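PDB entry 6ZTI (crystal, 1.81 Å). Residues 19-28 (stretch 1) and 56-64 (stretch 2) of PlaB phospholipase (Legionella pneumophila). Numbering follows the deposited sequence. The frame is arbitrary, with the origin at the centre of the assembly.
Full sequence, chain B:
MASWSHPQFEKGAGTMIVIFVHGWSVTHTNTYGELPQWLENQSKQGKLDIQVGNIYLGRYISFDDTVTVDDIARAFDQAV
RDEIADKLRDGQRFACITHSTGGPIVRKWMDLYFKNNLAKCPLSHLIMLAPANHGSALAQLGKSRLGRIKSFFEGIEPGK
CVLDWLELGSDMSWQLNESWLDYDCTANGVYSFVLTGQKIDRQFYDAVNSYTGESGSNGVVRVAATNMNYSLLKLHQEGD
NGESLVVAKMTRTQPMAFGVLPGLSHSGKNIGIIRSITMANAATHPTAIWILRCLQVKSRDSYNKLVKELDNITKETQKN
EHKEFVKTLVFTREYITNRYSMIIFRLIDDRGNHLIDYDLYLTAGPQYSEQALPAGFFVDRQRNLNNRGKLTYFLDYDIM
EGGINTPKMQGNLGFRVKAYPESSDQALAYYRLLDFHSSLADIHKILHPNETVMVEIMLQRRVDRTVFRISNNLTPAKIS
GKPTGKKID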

ATOM      1  N   ILE B  19     -21.915 -27.610  26.608  1.00 11.73           N
ATOM      2  CA  ILE B  19     -20.986 -26.489  26.631  1.00 13.92           C
ATOM      3  C   ILE B  19     -21.492 -25.448  25.640  1.00 14.67           C
ATOM      4  O   ILE B  19     -21.642 -25.744  24.448  1.00 14.33           O
ATOM      5  CB  ILE B  19     -19.551 -26.911  26.274  1.00 13.97           C
ATOM      6  CG1 ILE B  19     -19.048 -27.999  27.228  1.00 14.09           C
ATOM      7  CG2 ILE B  19     -18.625 -25.711  26.324  1.00 12.03           C
ATOM      8  CD1 ILE B  19     -17.712 -28.591  26.811  1.00 20.50           C
ATOM      9  N   PHE B  20     -21.744 -24.237  26.126  1.00 12.05           N
ATOM     10  CA  PHE B  20     -22.122 -23.118  25.273  1.00 16.87           C
ATOM     11  C   PHE B  20     -20.881 -22.406  24.752  1.00 15.74           C
ATOM     12  O   PHE B  20     -19.883 -22.279  25.466  1.00 12.75           O
ATOM     13  CB  PHE B  20     -23.004 -22.141  26.049  1.00 14.74           C
ATOM     14  CG  PHE B  20     -24.397 -22.653  26.294  1.00 10.96           C
ATOM     15  CD1 PHE B  20     -24.669 -23.452  27.394  1.00 14.03           C
ATOM     16  CD2 PHE B  20     -25.431 -22.351  25.411  1.00 17.49           C
ATOM     17  CE1 PHE B  20     -25.940 -23.936  27.617  1.00 21.96           C
ATOM     18  CE2 PHE B  20     -26.702 -22.834  25.629  1.00 13.19           C
ATOM     19  CZ  PHE B  20     -26.962 -23.628  26.736  1.00 20.65           C
ATOM     20  N   VAL B  21     -20.946 -21.937  23.502  1.00 13.04           N
ATOM     21  CA  VAL B  21     -19.815 -21.272  22.854  1.00  8.96           C
ATOM     22  C   VAL B  21     -20.331 -20.095  22.035  1.00 14.31           C
ATOM     23  O   VAL B  21     -21.151 -20.278  21.129  1.00 12.87           O
ATOM     24  CB  VAL B  21     -19.018 -22.236  21.955  1.00  8.59           C
ATOM     25  CG1 VAL B  21     -17.805 -21.540  21.356  1.00 12.58           C
ATOM     26  CG2 VAL B  21     -18.592 -23.444  22.726  1.00 15.10           C
ATOM     27  N   HIS B  22     -19.814 -18.897  22.310  1.00  8.43           N
ATOM     28  CA  HIS B  22     -20.422 -17.673  21.815  1.00  9.73           C
ATOM     29  C   HIS B  22     -19.801 -17.231  20.482  1.00 12.36           C
ATOM     30  O   HIS B  22     -19.030 -17.959  19.850  1.00 12.31           O
ATOM     31  CB  HIS B  22     -20.322 -16.584  22.882  1.00 16.86           C
ATOM     32  CG  HIS B  22     -18.921 -16.274  23.313  1.00 19.91           C
ATOM     33  ND1 HIS B  22     -18.061 -15.506  22.557  1.00 10.88           N
ATOM     34  CD2 HIS B  22     -18.238 -16.614  24.434  1.00  9.75           C
ATOM     35  CE1 HIS B  22     -16.906 -15.391  23.188  1.00 19.70           C
ATOM     36  NE2 HIS B  22     -16.988 -16.051  24.332  1.00 11.91           N
ATOM     37  N   GLY B  23     -20.137 -16.015  20.048  1.00  8.47           N
ATOM     38  CA  GLY B  23     -19.689 -15.477  18.786  1.00 14.84           C
ATOM     39  C   GLY B  23     -18.654 -14.386  18.972  1.00 23.50           C
ATOM     40  O   GLY B  23     -18.118 -14.195  20.061  1.00 11.65           O
ATOM     41  N   TRP B  24     -18.405 -13.641  17.889  1.00  8.97           N
ATOM     42  CA  TRP B  24     -17.334 -12.664  17.892  1.00 13.57           C
ATOM     43  C   TRP B  24     -17.800 -11.338  18.484  1.00 26.66           C
ATOM     44  O   TRP B  24     -18.990 -11.015  18.495  1.00 15.39           O
ATOM     45  CB  TRP B  24     -16.781 -12.443  16.480  1.00 19.12           C
ATOM     46  CG  TRP B  24     -17.773 -12.067  15.393  1.00 31.57           C
ATOM     47  CD1 TRP B  24     -18.891 -12.761  15.007  1.00 41.77           C
ATOM     48  CD2 TRP B  24     -17.690 -10.936  14.515  1.00 38.03           C
ATOM     49  NE1 TRP B  24     -19.516 -12.117  13.963  1.00 44.44           N
ATOM     50  CE2 TRP B  24     -18.796 -10.998  13.641  1.00 33.71           C
ATOM     51  CE3 TRP B  24     -16.793  -9.873  14.389  1.00 50.91           C
ATOM     52  CZ2 TRP B  24     -19.029 -10.037  12.662  1.00 36.33           C
ATOM     53  CZ3 TRP B  24     -17.029  -8.916  13.411  1.00 47.24           C
ATOM     54  CH2 TRP B  24     -18.138  -9.005  12.566  1.00 30.61           C
ATOM     55  N   SER B  25     -16.832 -10.576  18.997  1.00 22.19           N
ATOM     56  CA  SER B  25     -17.039  -9.281  19.640  1.00 27.60           C
ATOM     57  C   SER B  25     -17.828  -9.379  20.941  1.00 28.07           C
ATOM     58  O   SER B  25     -18.271  -8.354  21.464  1.00 32.99           O
ATOM     59  CB  SER B  25     -17.727  -8.294  18.690  1.00 33.42           C
ATOM     60  OG  SER B  25     -16.831  -7.879  17.669  1.00 37.63           O
ATOM     61  N   VAL B  26     -17.983 -10.580  21.496  1.00 21.56           N
ATOM     62  CA  VAL B  26     -18.742 -10.781  22.727  1.00 24.61           C
ATOM     63  C   VAL B  26     -17.871 -10.447  23.931  1.00 18.40           C
ATOM     64  O   VAL B  26     -16.702 -10.844  24.002  1.00 19.66           O
ATOM     65  CB  VAL B  26     -19.259 -12.228  22.795  1.00 20.95           C
ATOM     66  CG1 VAL B  26     -19.817 -12.543  24.155  1.00 21.07           C
ATOM     67  CG2 VAL B  26     -20.320 -12.447  21.730  1.00 18.67           C
ATOM     68  N   THR B  27     -18.448  -9.728  24.903  1.00 14.20           N
ATOM     69  CA  THR B  27     -17.731  -9.389  26.128  1.00 19.10           C
ATOM     70  C   THR B  27     -18.486  -9.780  27.393  1.00 20.96           C
ATOM     71  O   THR B  27     -18.088  -9.361  28.487  1.00 18.50           O
ATOM     72  CB  THR B  27     -17.417  -7.889  26.189  1.00 32.63           C
ATOM     73  OG1 THR B  27     -18.637  -7.139  26.223  1.00 21.31           O
ATOM     74  CG2 THR B  27     -16.584  -7.465  24.991  1.00 31.65           C
ATOM     75  N   HIS B  28     -19.544 -10.579  27.282  1.00 16.44           N
ATOM     76  CA  HIS B  28     -20.389 -10.898  28.425  1.00 21.51           C
ATOM     77  C   HIS B  28     -21.175 -12.156  28.093  1.00 20.41           C
ATOM     78  O   HIS B  28     -21.735 -12.262  26.997  1.00 20.68           O
ATOM     79  CB  HIS B  28     -21.321  -9.720  28.726  1.00 20.62           C
ATOM     80  CG  HIS B  28     -21.909  -9.740  30.099  1.00 20.84           C
ATOM     81  ND1 HIS B  28     -22.566 -10.838  30.614  1.00 29.03           N
ATOM     82  CD2 HIS B  28     -21.964  -8.785  31.056  1.00 24.82           C
ATOM     83  CE1 HIS B  28     -22.984 -10.563  31.837  1.00 21.98           C
ATOM     84  NE2 HIS B  28     -22.633  -9.323  32.129  1.00 24.59           N
TER
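Stretch 2 56-64: YLGRYISFD

Stretch 2 lies beside stretch 1 as a neighbouring parallel strand that turns into a loop. Residues 56-60 are extended and run in the same direction as strand 19-21, with a signed crossing angle of -30° and a closest approach of 4.6 Å between the axes. The register pairs Ile-19 with Tyr-56, Phe-20 with Leu-57 and Val-21 with Gly-58, their CA atoms 4.6 to 5.0 Å apart. Beyond the strands both chains continue as loop, yet they stay in touch as far as Thr-27 and Phe-63, and together the two stretches bury 630 Å².

The walk begins at Ile-19, whose CA makes a C-H...O contact of 3.4 Å with O of Tyr-56. Its branched side chain, well suited to an extended backbone, lies on the same face of the sheet as that of Tyr-56, where CG1 of Ile-19 is 4.1 Å from CB of Tyr-56. The tyrosine ring then leads away, and its hydroxyl is hydrogen-bonded elsewhere in the structure.

Phe-20 carries the backbone pairing. Its N donates to O of Tyr-56 at 2.8 Å, nearly linear at 172°, and its O accepts from N of Gly-58 at 2.7 Å with a more bent angle of 135°. One residue thus bonds to the residues before and after its partner Leu-57, as is typical of parallel strands. On the face of the sheet that Phe-20 shares with Leu-57, two buried apolar side chains meet, CD1 of Phe-20 lying 3.9 Å from CD2 of Leu-57. Glycine suits position 58 because a CB there would point toward stretch 1 and clash with O of Phe-20.

Val-21 ends the strand, placing CG1 3.8 Å from CE2 of Tyr-60, an apolar contact with the ring's carbon skeleton.

His-22 and Tyr-60 form the most elaborate pair. Both have chi1 in the p well, and both CA-to-CB bonds point sideways while the rings come nearer. The rings form an offset stack, with centroids 4.0 Å apart and planes at 10°. NE2 of His-22 accepts a hydrogen bond from N of Tyr-60 at 3.0 Å and 173°, while OH of Tyr-60 donates to O of His-22 at 2.7 Å. Histidine fits because its other ring nitrogen, ND1, can donate to O of Gly-23 at 2.8 Å; tyrosine adds a hydroxyl that reaches back to the backbone.

At Gly-23 a CB, were there one, would point away from stretch 2, and O of Gly-23 lies 3.2 Å from OH of Tyr-60. Next, CA of Trp-24 packs 3.9 Å from CB of Ser-62, while the indole leads away. The CA-to-CB bond of Ser-62 points toward stretch 1, and its OG lies 3.1 Å from N of Ser-25. Finally, the ring of Phe-63 presents its edge to Val-26, CE2 of Phe-63 being 3.8 Å from O of Val-26, and CG2 of Thr-27 approaches CD2 of Phe-63 at 4.2 Å. His-28 lies out of reach.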

ATOM      1  N   TYR B  56     -22.037 -25.966  30.955  1.00 13.72           N
ATOM      2  CA  TYR B  56     -20.877 -25.093  31.009  1.00 13.38           C
ATOM      3  C   TYR B  56     -21.035 -23.916  30.061  1.00 17.16           C
ATOM      4  O   TYR B  56     -21.504 -24.065  28.929  1.00 13.11           O
ATOM      5  CB  TYR B  56     -19.604 -25.854  30.654  1.00 14.94           C
ATOM      6  CG  TYR B  56     -19.151 -26.785  31.745  1.00 16.98           C
ATOM      7  CD1 TYR B  56     -19.732 -28.034  31.900  1.00 19.78           C
ATOM      8  CD2 TYR B  56     -18.150 -26.414  32.633  1.00 21.88           C
ATOM      9  CE1 TYR B  56     -19.322 -28.894  32.921  1.00 17.44           C
ATOM     10  CE2 TYR B  56     -17.735 -27.273  33.652  1.00 20.42           C
ATOM     11  CZ  TYR B  56     -18.325 -28.505  33.782  1.00 16.40           C
ATOM     12  OH  TYR B  56     -17.928 -29.358  34.788  1.00 28.22           O
ATOM     13  N   LEU B  57     -20.621 -22.752  30.532  1.00 15.04           N
ATOM     14  CA  LEU B  57     -20.543 -21.564  29.706  1.00 12.18           C
ATOM     15  C   LEU B  57     -19.109 -21.422  29.208  1.00 21.19           C
ATOM     16  O   LEU B  57     -18.172 -21.340  30.010  1.00 14.52           O
ATOM     17  CB  LEU B  57     -20.992 -20.336  30.492  1.00 12.67           C
ATOM     18  CG  LEU B  57     -22.384 -20.395  31.104  1.00 18.75           C
ATOM     19  CD1 LEU B  57     -22.743 -19.017  31.661  1.00 19.62           C
ATOM     20  CD2 LEU B  57     -23.421 -20.866  30.096  1.00 17.07           C
ATOM     21  N   GLY B  58     -18.939 -21.439  27.885  1.00 11.50           N
ATOM     22  CA  GLY B  58     -17.654 -21.112  27.304  1.00 14.09           C
ATOM     23  C   GLY B  58     -17.464 -19.610  27.229  1.00 14.41           C
ATOM     24  O   GLY B  58     -18.417 -18.849  27.074  1.00 18.03           O
ATOM     25  N   ARG B  59     -16.217 -19.171  27.411  1.00 10.83           N
ATOM     26  CA  ARG B  59     -15.850 -17.776  27.183  1.00 21.11           C
ATOM     27  C   ARG B  59     -14.462 -17.747  26.560  1.00 21.35           C
ATOM     28  O   ARG B  59     -13.512 -18.313  27.117  1.00 11.39           O
ATOM     29  CB  ARG B  59     -15.902 -16.953  28.479  1.00 19.35           C
ATOM     30  CG  ARG B  59     -14.910 -17.342  29.564  1.00 19.89           C
ATOM     31  CD  ARG B  59     -15.185 -16.554  30.846  1.00 26.87           C
ATOM     32  NE  ARG B  59     -14.115 -16.726  31.821  1.00 24.20           N
ATOM     33  CZ  ARG B  59     -14.007 -17.772  32.638  1.00 24.72           C
ATOM     34  NH1 ARG B  59     -14.905 -18.746  32.610  1.00 24.86           N
ATOM     35  NH2 ARG B  59     -12.993 -17.843  33.488  1.00 16.71           N
ATOM     36  N   TYR B  60     -14.359 -17.122  25.387  1.00 15.37           N
ATOM     37  CA  TYR B  60     -13.100 -16.974  24.677  1.00 16.04           C
ATOM     38  C   TYR B  60     -12.940 -15.521  24.260  1.00 15.40           C
ATOM     39  O   TYR B  60     -13.877 -14.721  24.328  1.00 17.24           O
ATOM     40  CB  TYR B  60     -13.010 -17.919  23.462  1.00 13.21           C
ATOM     41  CG  TYR B  60     -13.985 -17.653  22.326  1.00 11.13           C
ATOM     42  CD1 TYR B  60     -13.685 -16.737  21.327  1.00 12.47           C
ATOM     43  CD2 TYR B  60     -15.188 -18.346  22.232  1.00 14.55           C
ATOM     44  CE1 TYR B  60     -14.561 -16.494  20.289  1.00 12.90           C
ATOM     45  CE2 TYR B  60     -16.072 -18.110  21.180  1.00  8.93           C
ATOM     46  CZ  TYR B  60     -15.753 -17.185  20.219  1.00 12.18           C
ATOM     47  OH  TYR B  60     -16.630 -16.945  19.184  1.00 13.00           O
ATOM     48  N   ILE B  61     -11.724 -15.184  23.850  1.00 15.97           N
ATOM     49  CA  ILE B  61     -11.333 -13.807  23.589  1.00 17.60           C
ATOM     50  C   ILE B  61     -11.411 -13.565  22.090  1.00 20.05           C
ATOM     51  O   ILE B  61     -10.621 -14.117  21.315  1.00 17.51           O
ATOM     52  CB  ILE B  61      -9.929 -13.511  24.119  1.00 12.91           C
ATOM     53  CG1 ILE B  61      -9.831 -13.879  25.596  1.00 20.88           C
ATOM     54  CG2 ILE B  61      -9.589 -12.040  23.883  1.00 18.23           C
ATOM     55  CD1 ILE B  61     -10.776 -13.115  26.483  1.00 22.85           C
ATOM     56  N   SER B  62     -12.346 -12.709  21.691  1.00 22.18           N
ATOM     57  CA  SER B  62     -12.563 -12.364  20.296  1.00 17.89           C
ATOM     58  C   SER B  62     -12.128 -10.944  19.970  1.00 33.32           C
ATOM     59  O   SER B  62     -12.318 -10.495  18.835  1.00 30.10           O
ATOM     60  CB  SER B  62     -14.047 -12.532  19.949  1.00 25.09           C
ATOM     61  OG  SER B  62     -14.855 -11.923  20.948  1.00 33.82           O
ATOM     62  N   PHE B  63     -11.563 -10.221  20.934  1.00 25.46           N
ATOM     63  CA  PHE B  63     -11.221  -8.817  20.749  1.00 23.66           C
ATOM     64  C   PHE B  63      -9.723  -8.556  20.882  1.00 29.45           C
ATOM     65  O   PHE B  63      -9.320  -7.427  21.175  1.00 32.55           O
ATOM     66  CB  PHE B  63     -12.013  -7.967  21.744  1.00 20.63           C
ATOM     67  CG  PHE B  63     -12.028  -8.531  23.131  1.00 23.83           C
ATOM     68  CD1 PHE B  63     -10.953  -8.334  23.976  1.00 24.06           C
ATOM     69  CD2 PHE B  63     -13.115  -9.266  23.588  1.00 23.94           C
ATOM     70  CE1 PHE B  63     -10.950  -8.861  25.257  1.00 24.70           C
ATOM     71  CE2 PHE B  63     -13.119  -9.796  24.874  1.00 28.74           C
ATOM     72  CZ  PHE B  63     -12.036  -9.593  25.708  1.00 26.13           C
ATOM     73  N   ASP B  64      -8.889  -9.569  20.653  1.00 25.96           N
ATOM     74  CA  ASP B  64      -7.435  -9.434  20.672  1.00 27.22           C
ATOM     75  C   ASP B  64      -6.913  -9.626  19.254  1.00 19.39           C
ATOM     76  O   ASP B  64      -7.113 -10.687  18.656  1.00 21.13           O
ATOM     77  CB  ASP B  64      -6.808 -10.464  21.618  1.00 19.04           C
ATOM     78  CG  ASP B  64      -5.291 -10.375  21.673  1.00 27.75           C
ATOM     79  OD1 ASP B  64      -4.649 -10.099  20.634  1.00 26.59           O
ATOM     80  OD2 ASP B  64      -4.736 -10.591  22.765  1.00 30.62           O
TER